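Local coordinates for DUF4442 domain-containing protein (Pseudomonas aeruginosa, PDB 1SH8) that is of unknown function but has the hot-dog fold of the PaaI-like thioesterases and probably hydrolyses acyl thioesters, at residues 17-20 with 21-25; 50-53 with 54-58; 28-32 with 33-37. All coordinates share one frame; numbering follows the deposited sequence.

In the fold
Along the chain come contact 1 (17-25), contact 3 (28-37) and contact 2 (50-58). Contact 1 spans the short helix 19-24, and the chain then enters the hairpin of contact 3, whose strands 27-32 and 35-40 pair antiparallel, 97-102 lying on the far side of 35-40. A loop after strand 35-40 then leads to contact 2 at the start of helix 54-62. Contacts 1 and 2 have centres 15 Å apart and nearest atoms about 5 Å apart, and both meet the second subunit; contact 3, with its centre 18 Å and 22 Å from theirs, is touched by no other chain of the assembly. A short helix and the start of helix 54-62 thus border the dimer interface.

Contact 1: residues 17-20 with 21-25; sequences KIAF and VQRSG
The carbonyl oxygen of I18 is gripped by two backbone amides at the start of helix 19-24. The bond from Q22 N to I18 O is 2.9 Å long and fairly straight (162°), with the donor in the carbonyl plane, whereas V21 N reaches the same oxygen only by a weak, bent bond. I18 is the N-cap residue, and the next bond of the helix runs from R23 N to A19 O at 2.8 Å. I18 and V21 also meet through methyl groups, I18 CG2 lying 3.9 Å from V21 CG2. R23 folds back along the helix: a bend at chi3 (-61°) lays one guanidinium face over F20 CA, with R23 NH2 3.6 Å from F20 CD1. Ring and guanidinium stand nearly perpendicular, 77° apart, and R23 NH1 goes on to bond G44 O of the second subunit. At the other end of the helix S24 OG donates to a lone pair of V21 O at 2.7 Å, and S24 N shares that acceptor; S24 OG also has a weak bond with L26 N. G25 leaves the helix with positive phi. The helix sits between helix 7-16 and strand 27-32 in the chain; F20 and V21 pack on T59 of helix 54-62, while the F20 ring also meets F20 and Y53 of the second subunit.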
ATOM      1  N   LYS A  17       9.831  10.838   9.123  1.00 12.96           N
ATOM      2  CA  LYS A  17       9.278  10.323  10.370  1.00 13.74           C
ATOM      3  C   LYS A  17       9.047   8.815  10.312  1.00 13.83           C
ATOM      4  O   LYS A  17       9.274   8.107  11.295  1.00 13.83           O
ATOM      5  CB  LYS A  17       7.972  11.027  10.727  1.00 15.36           C
ATOM      6  CG  LYS A  17       7.559  10.793  12.175  1.00 19.47           C
ATOM      7  CD  LYS A  17       6.427  11.710  12.570  1.00 23.17           C
ATOM      8  CE  LYS A  17       6.061  11.544  14.032  1.00 25.23           C
ATOM      9  NZ  LYS A  17       4.927  12.449  14.387  1.00 27.23           N
ATOM     10  N   ILE A  18       8.594   8.329   9.161  1.00 11.69           N
ATOM     11  CA  ILE A  18       8.341   6.898   8.980  1.00  9.75           C
ATOM     12  C   ILE A  18       9.480   6.306   8.149  1.00  9.72           C
ATOM     13  O   ILE A  18       9.647   6.644   6.973  1.00 10.00           O
ATOM     14  CB  ILE A  18       6.977   6.671   8.277  1.00  9.63           C
ATOM     15  CG1 ILE A  18       5.854   7.248   9.145  1.00  7.97           C
ATOM     16  CG2 ILE A  18       6.746   5.177   8.029  1.00  9.21           C
ATOM     17  CD1 ILE A  18       4.476   7.121   8.530  1.00 10.96           C
ATOM     18  N   ALA A  19      10.265   5.426   8.773  1.00  9.71           N
ATOM     19  CA  ALA A  19      11.420   4.803   8.125  1.00  9.82           C
ATOM     20  C   ALA A  19      11.103   4.110   6.800  1.00  9.32           C
ATOM     21  O   ALA A  19      11.880   4.195   5.848  1.00 10.10           O
ATOM     22  CB  ALA A  19      12.083   3.817   9.080  1.00 10.26           C
ATOM     23  N   PHE A  20       9.969   3.416   6.752  1.00  8.58           N
ATOM     24  CA  PHE A  20       9.534   2.717   5.547  1.00  7.81           C
ATOM     25  C   PHE A  20       9.471   3.723   4.399  1.00  8.99           C
ATOM     26  O   PHE A  20       9.891   3.433   3.276  1.00  9.06           O
ATOM     27  CB  PHE A  20       8.150   2.108   5.798  1.00  8.66           C
ATOM     28  CG  PHE A  20       7.595   1.319   4.637  1.00  8.18           C
ATOM     29  CD1 PHE A  20       7.727  -0.068   4.594  1.00  9.05           C
ATOM     30  CD2 PHE A  20       6.903   1.959   3.610  1.00  7.51           C
ATOM     31  CE1 PHE A  20       7.171  -0.812   3.542  1.00  8.50           C
ATOM     32  CE2 PHE A  20       6.347   1.231   2.560  1.00  8.03           C
ATOM     33  CZ  PHE A  20       6.480  -0.157   2.526  1.00  7.89           C
ATOM     34  N   VAL A  21       8.952   4.913   4.694  1.00  9.07           N
ATOM     35  CA  VAL A  21       8.828   5.981   3.704  1.00  8.73           C
ATOM     36  C   VAL A  21      10.197   6.565   3.373  1.00  9.45           C
ATOM     37  O   VAL A  21      10.532   6.781   2.209  1.00  9.41           O
ATOM     38  CB  VAL A  21       7.905   7.109   4.220  1.00  9.45           C
ATOM     39  CG1 VAL A  21       7.931   8.302   3.258  1.00  9.67           C
ATOM     40  CG2 VAL A  21       6.483   6.579   4.362  1.00  7.12           C
ATOM     41  N   GLN A  22      10.995   6.807   4.402  1.00  9.49           N
ATOM     42  CA  GLN A  22      12.323   7.360   4.202  1.00 10.71           C
ATOM     43  C   GLN A  22      13.147   6.478   3.251  1.00 11.08           C
ATOM     44  O   GLN A  22      13.812   6.987   2.342  1.00 11.64           O
ATOM     45  CB  GLN A  22      13.028   7.497   5.558  1.00 12.16           C
ATOM     46  CG  GLN A  22      14.248   8.397   5.524  1.00 14.36           C
ATOM     47  CD  GLN A  22      15.426   7.758   4.824  1.00 18.42           C
ATOM     48  OE1 GLN A  22      16.197   8.436   4.136  1.00 23.34           O
ATOM     49  NE2 GLN A  22      15.584   6.448   5.000  1.00 16.06           N
ATOM     50  N   ARG A  23      13.084   5.160   3.452  1.00 10.71           N
ATOM     51  CA  ARG A  23      13.833   4.213   2.622  1.00 11.04           C
ATOM     52  C   ARG A  23      13.435   4.243   1.146  1.00 10.74           C
ATOM     53  O   ARG A  23      14.232   3.867   0.286  1.00 10.78           O
ATOM     54  CB  ARG A  23      13.667   2.782   3.146  1.00 11.54           C
ATOM     55  CG  ARG A  23      14.218   2.533   4.543  1.00 14.08           C
ATOM     56  CD  ARG A  23      14.326   1.030   4.838  1.00 14.63           C
ATOM     57  NE  ARG A  23      13.043   0.322   4.795  1.00 18.17           N
ATOM     58  CZ  ARG A  23      12.244   0.135   5.845  1.00 19.17           C
ATOM     59  NH1 ARG A  23      12.585   0.609   7.041  1.00 16.65           N
ATOM     60  NH2 ARG A  23      11.111  -0.545   5.704  1.00 17.91           N
ATOM     61  N   SER A  24      12.213   4.682   0.852  1.00  9.26           N
ATOM     62  CA  SER A  24      11.743   4.739  -0.534  1.00  9.94           C
ATOM     63  C   SER A  24      12.265   5.959  -1.289  1.00 10.21           C
ATOM     64  O   SER A  24      12.189   6.014  -2.514  1.00 12.00           O
ATOM     65  CB  SER A  24      10.212   4.749  -0.588  1.00  9.49           C
ATOM     66  OG  SER A  24       9.702   6.036  -0.283  1.00 10.18           O
ATOM     67  N   GLY A  25      12.774   6.944  -0.556  1.00 10.25           N
ATOM     68  CA  GLY A  25      13.295   8.139  -1.197  1.00 11.41           C
ATOM     69  C   GLY A  25      12.239   9.175  -1.558  1.00 10.90           C
ATOM     70  O   GLY A  25      12.515  10.117  -2.307  1.00 11.02           O
TER

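Contact 2: residues 50-53 with 54-58; sequences GSMY and AGALF
The Y53 ring lies over the first backbone turn of helix 54-62, with G55 N 3.2 Å above one face and displaced toward the rim. A54 CA is over that face as well, and Y53 CE2 comes within 3.5 Å of G55 CA. G55, without a side chain, lets the ring come this close to the backbone. The ring reaches the start of the helix because chi1 (173°) turns CG of Y53 opposite the backbone nitrogen and beside its own carbonyl carbon. Its polar end faces the partner: Y53 OH bonds E62 OE1 of the second subunit. In the backbone, Y53 is the N-cap residue. Its carbonyl oxygen takes A56 N at 2.9 Å by a bent bond (131°), the donor standing well above the carbonyl plane, and L57 N at 3.2 Å by a straighter one whose position is less sure. The following bond of the helix runs from F58 N to A54 O. In a hot-dog fold the sheet wraps a central helix, and helix 54-62, with helix 64-72 after it, probably supplies that element: A54 and L57 rest on F89 of strand 78-89, and F58 reaches M85 and L87 of the same strand. M52 points its chain at the helix from the preceding loop, where a backbone hydrogen bond and side-chain packing tie it to A93. Its CG lies 3.6 Å from A56 CB, and its sulfur SD passes 3.8 Å from L57 CD2, so that the thioether lies alongside both side chains; the modelled place of its terminal methyl is doubtful.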
ATOM      1  N   GLY A  50      10.129  -3.807 -15.003  1.00 21.92           N
ATOM      2  CA  GLY A  50      10.347  -2.502 -15.608  1.00 21.74           C
ATOM      3  C   GLY A  50       9.518  -1.280 -15.251  1.00 21.28           C
ATOM      4  O   GLY A  50       9.589  -0.283 -15.969  1.00 22.87           O
ATOM      5  N   SER A  51       8.734  -1.332 -14.178  1.00 18.57           N
ATOM      6  CA  SER A  51       7.937  -0.168 -13.769  1.00 16.19           C
ATOM      7  C   SER A  51       7.916  -0.064 -12.243  1.00 14.94           C
ATOM      8  O   SER A  51       8.467  -0.925 -11.555  1.00 15.35           O
ATOM      9  CB  SER A  51       6.510  -0.259 -14.315  1.00 15.84           C
ATOM     10  OG  SER A  51       5.840  -1.400 -13.827  1.00 17.00           O
ATOM     11  N   MET A  52       7.291   0.985 -11.713  1.00 11.84           N
ATOM     12  CA  MET A  52       7.259   1.174 -10.267  1.00  9.97           C
ATOM     13  C   MET A  52       6.491   0.070  -9.562  1.00  8.70           C
ATOM     14  O   MET A  52       5.406  -0.320  -9.989  1.00  9.51           O
ATOM     15  CB  MET A  52       6.644   2.540  -9.905  1.00  8.51           C
ATOM     16  CG  MET A  52       6.732   2.900  -8.406  1.00 10.19           C
ATOM     17  SD  MET A  52       6.382   4.650  -8.037  1.00  2.35           S
ATOM     18  CE  MET A  52       5.236   4.582  -6.982  1.00 19.99           C
ATOM     19  N   TYR A  53       7.067  -0.427  -8.474  1.00  8.57           N
ATOM     20  CA  TYR A  53       6.431  -1.475  -7.692  1.00  8.52           C
ATOM     21  C   TYR A  53       5.131  -0.935  -7.086  1.00  7.84           C
ATOM     22  O   TYR A  53       5.079   0.213  -6.636  1.00  8.96           O
ATOM     23  CB  TYR A  53       7.376  -1.960  -6.584  1.00  7.31           C
ATOM     24  CG  TYR A  53       6.715  -2.930  -5.629  1.00  8.95           C
ATOM     25  CD1 TYR A  53       6.087  -4.081  -6.102  1.00  8.59           C
ATOM     26  CD2 TYR A  53       6.656  -2.663  -4.262  1.00  8.33           C
ATOM     27  CE1 TYR A  53       5.405  -4.939  -5.243  1.00  8.69           C
ATOM     28  CE2 TYR A  53       5.976  -3.513  -3.393  1.00  8.95           C
ATOM     29  CZ  TYR A  53       5.351  -4.645  -3.894  1.00  8.91           C
ATOM     30  OH  TYR A  53       4.636  -5.462  -3.056  1.00 10.43           O
ATOM     31  N   ALA A  54       4.091  -1.764  -7.079  1.00  7.43           N
ATOM     32  CA  ALA A  54       2.786  -1.378  -6.536  1.00  7.40           C
ATOM     33  C   ALA A  54       2.848  -0.772  -5.136  1.00  7.08           C
ATOM     34  O   ALA A  54       2.097   0.154  -4.830  1.00  7.74           O
ATOM     35  CB  ALA A  54       1.851  -2.582  -6.535  1.00  7.66           C
ATOM     36  N   GLY A  55       3.728  -1.306  -4.290  1.00  7.16           N
ATOM     37  CA  GLY A  55       3.872  -0.814  -2.927  1.00  6.96           C
ATOM     38  C   GLY A  55       4.383   0.614  -2.869  1.00  7.59           C
ATOM     39  O   GLY A  55       4.033   1.374  -1.957  1.00  7.59           O
ATOM     40  N   ALA A  56       5.221   0.981  -3.837  1.00  6.25           N
ATOM     41  CA  ALA A  56       5.758   2.335  -3.900  1.00  6.57           C
ATOM     42  C   ALA A  56       4.630   3.269  -4.347  1.00  7.07           C
ATOM     43  O   ALA A  56       4.497   4.386  -3.835  1.00  7.34           O
ATOM     44  CB  ALA A  56       6.921   2.394  -4.876  1.00  7.35           C
ATOM     45  N   LEU A  57       3.822   2.815  -5.308  1.00  6.79           N
ATOM     46  CA  LEU A  57       2.691   3.613  -5.783  1.00  6.41           C
ATOM     47  C   LEU A  57       1.721   3.832  -4.625  1.00  6.12           C
ATOM     48  O   LEU A  57       1.219   4.940  -4.425  1.00  6.32           O
ATOM     49  CB  LEU A  57       1.986   2.903  -6.944  1.00  6.14           C
ATOM     50  CG  LEU A  57       2.735   2.944  -8.283  1.00  8.96           C
ATOM     51  CD1 LEU A  57       2.131   1.948  -9.267  1.00  9.04           C
ATOM     52  CD2 LEU A  57       2.676   4.368  -8.844  1.00  8.22           C
ATOM     53  N   PHE A  58       1.473   2.782  -3.850  1.00  5.30           N
ATOM     54  CA  PHE A  58       0.561   2.902  -2.712  1.00  5.92           C
ATOM     55  C   PHE A  58       1.073   3.926  -1.706  1.00  5.69           C
ATOM     56  O   PHE A  58       0.320   4.766  -1.216  1.00  6.53           O
ATOM     57  CB  PHE A  58       0.396   1.563  -1.992  1.00  6.27           C
ATOM     58  CG  PHE A  58      -0.508   1.641  -0.788  1.00  6.96           C
ATOM     59  CD1 PHE A  58      -1.881   1.428  -0.910  1.00  7.84           C
ATOM     60  CD2 PHE A  58       0.010   1.968   0.463  1.00  7.78           C
ATOM     61  CE1 PHE A  58      -2.726   1.542   0.209  1.00  8.71           C
ATOM     62  CE2 PHE A  58      -0.823   2.087   1.582  1.00  8.72           C
ATOM     63  CZ  PHE A  58      -2.191   1.873   1.453  1.00  8.02           C
TER

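Contact 3: residues 28-32 with 33-37; sequences AEVLE and PGYVR
V30 sets CG2 against one face of the R37 guanidinium, 3.3 Å from R37 NH2, and its other methyl, CG1, at the edge of the Y35 ring, 3.6 Å from Y35 CD2. The three share one face of an antiparallel beta hairpin, strands 27-32 and 35-40, closed by a type II turn from E32 to Y35 with P33 and G34 at its corners, G34 at positive phi. E32 and Y35 form a hydrogen-bonded pair, as do V30 and R37. A classic bulge interrupts the strand at its far end, where E29 and V30 both face R37: R37 O accepts E29 N at 2.7 Å and, on a lone pair, V30 N at 3.2 Å. Between the two hydrogen-bonded pairs, L31 and V36 pack on the opposite face through L31 CD2 and V36 CG1, 3.7 Å apart. Here helix 64-72 supplies T71 to both residues, with A67 and L68 added at V36, and helix 7-16 also lies against L31. R37 bends at chi3 (73°), which turns its flat end between two oxygen partners. R37 NH1 donates in plane to Y35 OH, which is also bonded to E100 on strand 97-102. E29 forms salt bridges with three arginines, through OE2 to R39 and through OE1 to R98 and R37, and would help to offset the close approach of R37 and R98. In the salt bridge to R37, NE meets E29 OE1 at 2.8 Å within the guanidinium plane, while the carboxylate is turned 81° from that plane.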
ATOM      1  N   ALA A  28       9.126  15.623  -0.799  1.00  9.04           N
ATOM      2  CA  ALA A  28       8.019  16.569  -0.777  1.00  9.52           C
ATOM      3  C   ALA A  28       8.432  17.752  -1.632  1.00 10.72           C
ATOM      4  O   ALA A  28       9.490  18.336  -1.408  1.00 13.15           O
ATOM      5  CB  ALA A  28       7.747  17.031   0.652  1.00 10.53           C
ATOM      6  N   GLU A  29       7.620  18.099  -2.624  1.00 10.23           N
ATOM      7  CA  GLU A  29       7.936  19.239  -3.478  1.00  9.74           C
ATOM      8  C   GLU A  29       7.309  20.499  -2.896  1.00 10.61           C
ATOM      9  O   GLU A  29       7.935  21.560  -2.875  1.00 11.70           O
ATOM     10  CB  GLU A  29       7.443  18.998  -4.908  1.00  9.54           C
ATOM     11  CG  GLU A  29       8.133  17.823  -5.584  1.00 10.77           C
ATOM     12  CD  GLU A  29       7.913  17.776  -7.086  1.00 12.11           C
ATOM     13  OE1 GLU A  29       6.924  18.368  -7.578  1.00 11.08           O
ATOM     14  OE2 GLU A  29       8.728  17.128  -7.774  1.00 13.43           O
ATOM     15  N   VAL A  30       6.072  20.381  -2.422  1.00  9.84           N
ATOM     16  CA  VAL A  30       5.367  21.501  -1.804  1.00 10.78           C
ATOM     17  C   VAL A  30       4.592  21.009  -0.582  1.00 10.47           C
ATOM     18  O   VAL A  30       3.931  19.971  -0.632  1.00  9.69           O
ATOM     19  CB  VAL A  30       4.363  22.172  -2.775  1.00 11.17           C
ATOM     20  CG1 VAL A  30       3.549  23.229  -2.036  1.00 11.90           C
ATOM     21  CG2 VAL A  30       5.110  22.814  -3.939  1.00 13.14           C
ATOM     22  N   LEU A  31       4.698  21.754   0.514  1.00  9.99           N
ATOM     23  CA  LEU A  31       3.996  21.432   1.756  1.00 10.39           C
ATOM     24  C   LEU A  31       3.485  22.734   2.363  1.00 10.96           C
ATOM     25  O   LEU A  31       4.260  23.521   2.905  1.00 12.60           O
ATOM     26  CB  LEU A  31       4.933  20.737   2.750  1.00  9.27           C
ATOM     27  CG  LEU A  31       5.407  19.335   2.372  1.00  9.27           C
ATOM     28  CD1 LEU A  31       6.447  18.866   3.374  1.00  9.53           C
ATOM     29  CD2 LEU A  31       4.218  18.378   2.341  1.00  8.31           C
ATOM     30  N   GLU A  32       2.182  22.960   2.263  1.00  9.90           N
ATOM     31  CA  GLU A  32       1.578  24.171   2.801  1.00 10.92           C
ATOM     32  C   GLU A  32       0.213  23.813   3.372  1.00 10.89           C
ATOM     33  O   GLU A  32      -0.343  22.751   3.062  1.00  9.79           O
ATOM     34  CB  GLU A  32       1.406  25.212   1.688  1.00 12.72           C
ATOM     35  CG  GLU A  32       2.643  25.394   0.819  1.00 16.31           C
ATOM     36  CD  GLU A  32       2.446  26.403  -0.302  1.00 16.51           C
ATOM     37  OE1 GLU A  32       1.372  26.399  -0.941  1.00 15.88           O
ATOM     38  OE2 GLU A  32       3.382  27.189  -0.549  1.00 19.26           O
ATOM     39  N   PRO A  33      -0.345  24.682   4.228  1.00 10.53           N
ATOM     40  CA  PRO A  33      -1.661  24.367   4.785  1.00 10.60           C
ATOM     41  C   PRO A  33      -2.635  24.128   3.632  1.00 10.76           C
ATOM     42  O   PRO A  33      -2.729  24.950   2.721  1.00 11.79           O
ATOM     43  CB  PRO A  33      -2.006  25.627   5.574  1.00 10.97           C
ATOM     44  CG  PRO A  33      -0.658  26.095   6.051  1.00 11.34           C
ATOM     45  CD  PRO A  33       0.203  25.919   4.816  1.00 11.89           C
ATOM     46  N   GLY A  34      -3.331  22.994   3.656  1.00  9.11           N
ATOM     47  CA  GLY A  34      -4.295  22.693   2.612  1.00  8.42           C
ATOM     48  C   GLY A  34      -3.781  22.231   1.254  1.00  8.41           C
ATOM     49  O   GLY A  34      -4.583  21.969   0.366  1.00  8.51           O
ATOM     50  N   TYR A  35      -2.467  22.136   1.071  1.00  8.77           N
ATOM     51  CA  TYR A  35      -1.927  21.691  -0.212  1.00  7.93           C
ATOM     52  C   TYR A  35      -0.553  21.042  -0.110  1.00  8.17           C
ATOM     53  O   TYR A  35       0.367  21.601   0.484  1.00  8.32           O
ATOM     54  CB  TYR A  35      -1.839  22.858  -1.205  1.00  9.12           C
ATOM     55  CG  TYR A  35      -1.229  22.453  -2.532  1.00  8.57           C
ATOM     56  CD1 TYR A  35      -1.945  21.667  -3.442  1.00  9.22           C
ATOM     57  CD2 TYR A  35       0.083  22.805  -2.854  1.00  9.10           C
ATOM     58  CE1 TYR A  35      -1.364  21.234  -4.643  1.00  9.49           C
ATOM     59  CE2 TYR A  35       0.676  22.378  -4.047  1.00  9.72           C
ATOM     60  CZ  TYR A  35      -0.053  21.595  -4.936  1.00  9.43           C
ATOM     61  OH  TYR A  35       0.531  21.180  -6.112  1.00  9.82           O
ATOM     62  N   VAL A  36      -0.420  19.860  -0.707  1.00  7.57           N
ATOM     63  CA  VAL A  36       0.850  19.146  -0.707  1.00  7.70           C
ATOM     64  C   VAL A  36       1.086  18.511  -2.072  1.00  8.35           C
ATOM     65  O   VAL A  36       0.135  18.185  -2.792  1.00  8.13           O
ATOM     66  CB  VAL A  36       0.894  18.011   0.368  1.00  7.64           C
ATOM     67  CG1 VAL A  36       0.592  18.582   1.750  1.00  8.12           C
ATOM     68  CG2 VAL A  36      -0.092  16.896   0.015  1.00  7.48           C
ATOM     69  N   ARG A  37       2.357  18.363  -2.427  1.00  6.97           N
ATOM     70  CA  ARG A  37       2.746  17.716  -3.676  1.00  8.49           C
ATOM     71  C   ARG A  37       3.977  16.880  -3.358  1.00  8.38           C
ATOM     72  O   ARG A  37       4.983  17.404  -2.879  1.00  8.12           O
ATOM     73  CB  ARG A  37       3.076  18.733  -4.778  1.00  8.24           C
ATOM     74  CG  ARG A  37       3.429  18.056  -6.101  1.00  9.26           C
ATOM     75  CD  ARG A  37       3.454  19.028  -7.271  1.00  8.20           C
ATOM     76  NE  ARG A  37       4.604  19.930  -7.266  1.00  9.20           N
ATOM     77  CZ  ARG A  37       4.549  21.232  -7.000  1.00 10.72           C
ATOM     78  NH1 ARG A  37       3.395  21.812  -6.696  1.00  9.69           N
ATOM     79  NH2 ARG A  37       5.652  21.965  -7.080  1.00 11.02           N
TER
HETATM   80  O   HOH W   1       7.212  20.896  -9.476  1.00 19.35           O